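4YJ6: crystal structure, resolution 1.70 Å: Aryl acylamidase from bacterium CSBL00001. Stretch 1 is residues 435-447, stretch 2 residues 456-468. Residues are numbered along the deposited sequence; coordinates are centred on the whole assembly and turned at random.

Stretch 1, residues 435-447: LTNFSGHPSASVP
Stretch 2 (456-468) AGMLIIGDRQADL

Arg 464 reaches the last residue of the helix 435-439: its NH1 donates to Ser 439 O at 2.8 Å (159°), with the oxygen near the guanidinium plane, and also bonds elsewhere in the structure. With chi1 m (-69°), Arg 464 CG lies over one face of the His 441 ring, 3.9 Å from its centroid and 19° off the normal; chi2 -79°, chi3 -63° and chi4 -125° carry the guanidinium on to Ser 439 O. Gly 440 has phi/psi 95/-2; a CB here would stand 2.4 Å from Arg 464 NH1 and press on the preceding carbonyl. His 441 (-71/144; chi1 m, chi2 73°) is also tied within its own stretch: ND1 and Ser 439 OG (chi1 p) share a hydrogen bond of 2.7 Å, while at the ring edge His 441 CD2 lies 3.3 Å from Gly 462 O, which has no hydrogen-bonding partner. Water 1 joins the loops, donating to Gly 440 O and accepting from Gln 465 N, each 2.9 Å from the water oxygen.

Beyond this, the strand 443-447 (Val 446 -107/135) and the strand that runs on from 456 through Ile 461 are antiparallel, their directions 146° apart and axes approaching to 4.4 Å. Two pairs are hydrogen-bonded both ways: Ala 444 N to Ile 460 O 3.0 Å, Ile 460 N to Ala 444 O 2.9 Å; Val 446 N to Met 458 O 2.8 Å, Met 458 N to Val 446 O 2.9 Å. Gly 462 N extends the ladder to Pro 442 O at 3.0 Å. The intervening pairs, Ser 443 with Ile 461, Ser 445 with Leu 459 and Pro 447 with Gly 457, lack mutual backbone hydrogen bonds and bring CA atoms to 4.2, 4.5 and 4.6 Å. There CA-H...O contacts fill in, the shortest from Ser 443 CA to Ile 460 O at 3.0 Å.

Side chains alternate. Ala 444, Val 446, Met 458 and Ile 460 share one face, where Val 446 (chi1 m) sets CG2 3.5 Å from CE of selenomethionine Met 458 (t, t, p) and CG1 3.8 Å from Ile 460 CD1 (m, t). Ser 443 (p), Ser 445 (t), Leu 459 (t, p) and Ile 461 (m, t) occupy the other; Leu 459 CD1 lies 3.6 Å from Ser 443 OG. A CB on Gly 457 would fall 2.5 Å from Ser 445 OG.

Pro 442 (-70/146, C-gamma endo) packs against the type II turn Asp 463 to Ala 466 (Arg 464 -49/132, Gln 465 66/11), its CD 3.1 Å from Asp 463 O; Ala 466 N closes that turn on Asp 463 O at 2.9 Å.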

# COMPACT_ATOMS: atom_id res chain seq x y z
N LEU A 435 5.71 4.59 11.32
CA LEU A 435 5.21 5.00 12.65
C LEU A 435 3.76 4.55 12.87
O LEU A 435 3.40 4.22 13.99
CB LEU A 435 5.32 6.50 12.86
CG LEU A 435 6.74 7.03 12.80
CD1 LEU A 435 6.71 8.59 12.91
CD2 LEU A 435 7.59 6.43 13.90
N THR A 436 2.90 4.55 11.83
CA THR A 436 1.50 4.15 12.06
C THR A 436 1.34 2.64 12.05
O THR A 436 0.31 2.13 12.48
CB THR A 436 0.53 4.74 11.01
OG1 THR A 436 0.83 4.19 9.73
CG2 THR A 436 0.68 6.27 10.95
N ASN A 437 2.34 1.89 11.58
CA ASN A 437 2.33 0.45 11.84
C ASN A 437 2.68 0.17 13.30
O ASN A 437 2.29 -0.84 13.85
CB ASN A 437 3.29 -0.29 10.90
CG ASN A 437 2.95 -0.03 9.45
OD1 ASN A 437 3.51 0.88 8.85
ND2 ASN A 437 2.02 -0.80 8.89
N PHE A 438 3.44 1.06 13.94
CA PHE A 438 3.58 0.97 15.39
C PHE A 438 2.29 1.40 16.10
O PHE A 438 1.88 0.77 17.08
CB PHE A 438 4.68 1.91 15.90
CG PHE A 438 6.07 1.45 15.58
CD1 PHE A 438 6.35 0.12 15.30
CD2 PHE A 438 7.12 2.36 15.64
CE1 PHE A 438 7.70 -0.28 15.03
CE2 PHE A 438 8.43 1.97 15.40
CZ PHE A 438 8.72 0.66 15.10
N SER A 439 1.65 2.47 15.61
CA SER A 439 0.63 3.13 16.41
C SER A 439 -0.84 2.83 16.11
O SER A 439 -1.68 3.00 17.01
CB SER A 439 0.84 4.66 16.37
OG SER A 439 0.41 5.19 15.12
N GLY A 440 -1.14 2.40 14.88
CA GLY A 440 -2.47 1.91 14.54
C GLY A 440 -3.38 2.97 13.93
O GLY A 440 -4.49 2.67 13.54
N HIS A 441 -2.90 4.20 13.82
CA HIS A 441 -3.70 5.31 13.27
C HIS A 441 -3.91 5.16 11.79
O HIS A 441 -3.02 4.71 11.10
CB HIS A 441 -2.93 6.62 13.52
CG HIS A 441 -2.80 6.95 14.96
ND1 HIS A 441 -1.94 6.28 15.81
CD2 HIS A 441 -3.47 7.85 15.72
CE1 HIS A 441 -2.09 6.76 17.03
NE2 HIS A 441 -3.01 7.71 17.01
N PRO A 442 -5.09 5.54 11.29
CA PRO A 442 -5.33 5.55 9.85
C PRO A 442 -4.50 6.67 9.17
O PRO A 442 -4.35 7.72 9.79
CB PRO A 442 -6.82 5.89 9.75
CG PRO A 442 -7.10 6.79 10.99
CD PRO A 442 -6.23 6.09 12.07
N SER A 443 -4.02 6.46 7.95
CA SER A 443 -3.33 7.53 7.25
C SER A 443 -3.43 7.28 5.75
O SER A 443 -3.65 6.15 5.32
CB SER A 443 -1.85 7.61 7.67
OG SER A 443 -1.11 6.46 7.26
N ALA A 444 -3.25 8.34 4.96
CA ALA A 444 -3.27 8.16 3.51
C ALA A 444 -2.17 9.02 2.91
O ALA A 444 -1.93 10.12 3.38
CB ALA A 444 -4.63 8.55 2.94
N SER A 445 -1.52 8.50 1.88
CA SER A 445 -0.57 9.31 1.13
C SER A 445 -1.32 10.01 -0.00
O SER A 445 -1.92 9.35 -0.85
CB SER A 445 0.56 8.47 0.56
OG SER A 445 1.50 9.33 -0.11
N VAL A 446 -1.27 11.35 -0.01
CA VAL A 446 -1.85 12.16 -1.08
C VAL A 446 -0.74 12.76 -1.97
O VAL A 446 0.24 13.31 -1.47
CB VAL A 446 -2.74 13.34 -0.57
CG1 VAL A 446 -3.98 12.79 0.13
CG2 VAL A 446 -2.00 14.29 0.41
N PRO A 447 -0.92 12.69 -3.28
CA PRO A 447 0.11 13.26 -4.17
C PRO A 447 0.25 14.74 -3.91
O PRO A 447 -0.75 15.46 -3.97
CB PRO A 447 -0.48 12.99 -5.58
CG PRO A 447 -1.25 11.66 -5.39
CD PRO A 447 -1.87 11.81 -4.00
N ALA A 456 6.07 13.10 -5.26
CA ALA A 456 6.29 13.00 -3.81
C ALA A 456 4.95 13.08 -3.12
O ALA A 456 4.06 13.81 -3.54
CB ALA A 456 7.19 14.18 -3.30
N GLY A 457 4.82 12.37 -1.99
CA GLY A 457 3.57 12.37 -1.27
C GLY A 457 3.56 13.07 0.07
O GLY A 457 4.60 13.22 0.74
N MSE A 458 2.37 13.51 0.46
CA MSE A 458 2.15 13.98 1.83
C MSE A 458 1.25 13.01 2.58
O MSE A 458 0.27 12.53 2.02
CB MSE A 458 1.46 15.34 1.80
CG MSE A 458 0.91 15.68 3.14
SE MSE A 458 0.34 17.55 3.04
CE MSE A 458 -1.26 17.28 2.05
N LEU A 459 1.62 12.68 3.82
CA LEU A 459 0.81 11.75 4.61
C LEU A 459 -0.16 12.54 5.46
O LEU A 459 0.23 13.50 6.13
CB LEU A 459 1.71 10.92 5.52
CG LEU A 459 0.99 9.71 6.14
CD1 LEU A 459 0.68 8.70 5.01
CD2 LEU A 459 1.88 9.04 7.19
N ILE A 460 -1.43 12.17 5.41
CA ILE A 460 -2.43 12.71 6.29
C ILE A 460 -2.77 11.64 7.32
O ILE A 460 -3.21 10.54 6.94
CB ILE A 460 -3.70 13.04 5.48
CG1 ILE A 460 -3.37 14.06 4.37
CG2 ILE A 460 -4.87 13.51 6.40
CD1 ILE A 460 -4.59 14.45 3.49
N ILE A 461 -2.56 11.93 8.60
CA ILE A 461 -2.83 10.95 9.65
C ILE A 461 -4.03 11.41 10.49
O ILE A 461 -4.10 12.59 10.89
CB ILE A 461 -1.59 10.82 10.59
CG1 ILE A 461 -0.31 10.53 9.77
CG2 ILE A 461 -1.84 9.71 11.65
CD1 ILE A 461 1.01 10.42 10.67
N GLY A 462 -4.96 10.49 10.77
CA GLY A 462 -6.05 10.80 11.68
C GLY A 462 -5.88 10.15 13.03
O GLY A 462 -4.99 9.31 13.22
N ASP A 463 -6.74 10.55 13.96
CA ASP A 463 -6.80 9.93 15.29
C ASP A 463 -7.18 8.46 15.09
O ASP A 463 -7.67 8.07 14.03
CB ASP A 463 -7.88 10.64 16.10
CG ASP A 463 -7.85 10.32 17.58
OD1 ASP A 463 -6.91 9.69 18.09
OD2 ASP A 463 -8.81 10.78 18.25
N ARG A 464 -6.96 7.66 16.13
CA ARG A 464 -7.43 6.26 16.04
C ARG A 464 -8.88 6.21 15.60
O ARG A 464 -9.73 6.92 16.12
CB ARG A 464 -7.24 5.54 17.40
CG ARG A 464 -5.74 5.30 17.77
CD ARG A 464 -5.08 4.08 17.03
NE ARG A 464 -5.73 2.85 17.41
CZ ARG A 464 -5.18 1.76 17.92
NH1 ARG A 464 -3.85 1.54 18.08
NH2 ARG A 464 -6.00 0.80 18.20
N GLN A 465 -9.16 5.35 14.61
CA GLN A 465 -10.51 5.11 14.07
C GLN A 465 -11.14 6.30 13.34
O GLN A 465 -12.32 6.26 12.99
CB GLN A 465 -11.45 4.52 15.14
CG GLN A 465 -11.18 3.00 15.29
CD GLN A 465 -11.74 2.46 16.59
OE1 GLN A 465 -12.92 2.14 16.69
NE2 GLN A 465 -10.91 2.41 17.61
N ALA A 466 -10.33 7.33 13.05
CA ALA A 466 -10.86 8.48 12.33
C ALA A 466 -10.60 8.38 10.83
O ALA A 466 -10.17 9.33 10.17
CB ALA A 466 -10.26 9.81 12.92
N ASP A 467 -10.91 7.22 10.26
CA ASP A 467 -10.76 7.03 8.82
C ASP A 467 -11.52 8.08 8.02
O ASP A 467 -11.02 8.56 6.99
CB ASP A 467 -11.32 5.67 8.41
CG ASP A 467 -10.64 4.51 9.12
OD1 ASP A 467 -10.84 4.40 10.35
OD2 ASP A 467 -9.87 3.78 8.46
N LEU A 468 -12.72 8.45 8.46
CA LEU A 468 -13.50 9.39 7.64
C LEU A 468 -12.84 10.79 7.66
O LEU A 468 -12.90 11.51 6.68
CB LEU A 468 -14.95 9.51 8.15
CG LEU A 468 -15.77 8.22 8.02
CD1 LEU A 468 -17.28 8.44 8.27
CD2 LEU A 468 -15.57 7.63 6.70
O HOH W 1 -7.11 3.34 14.62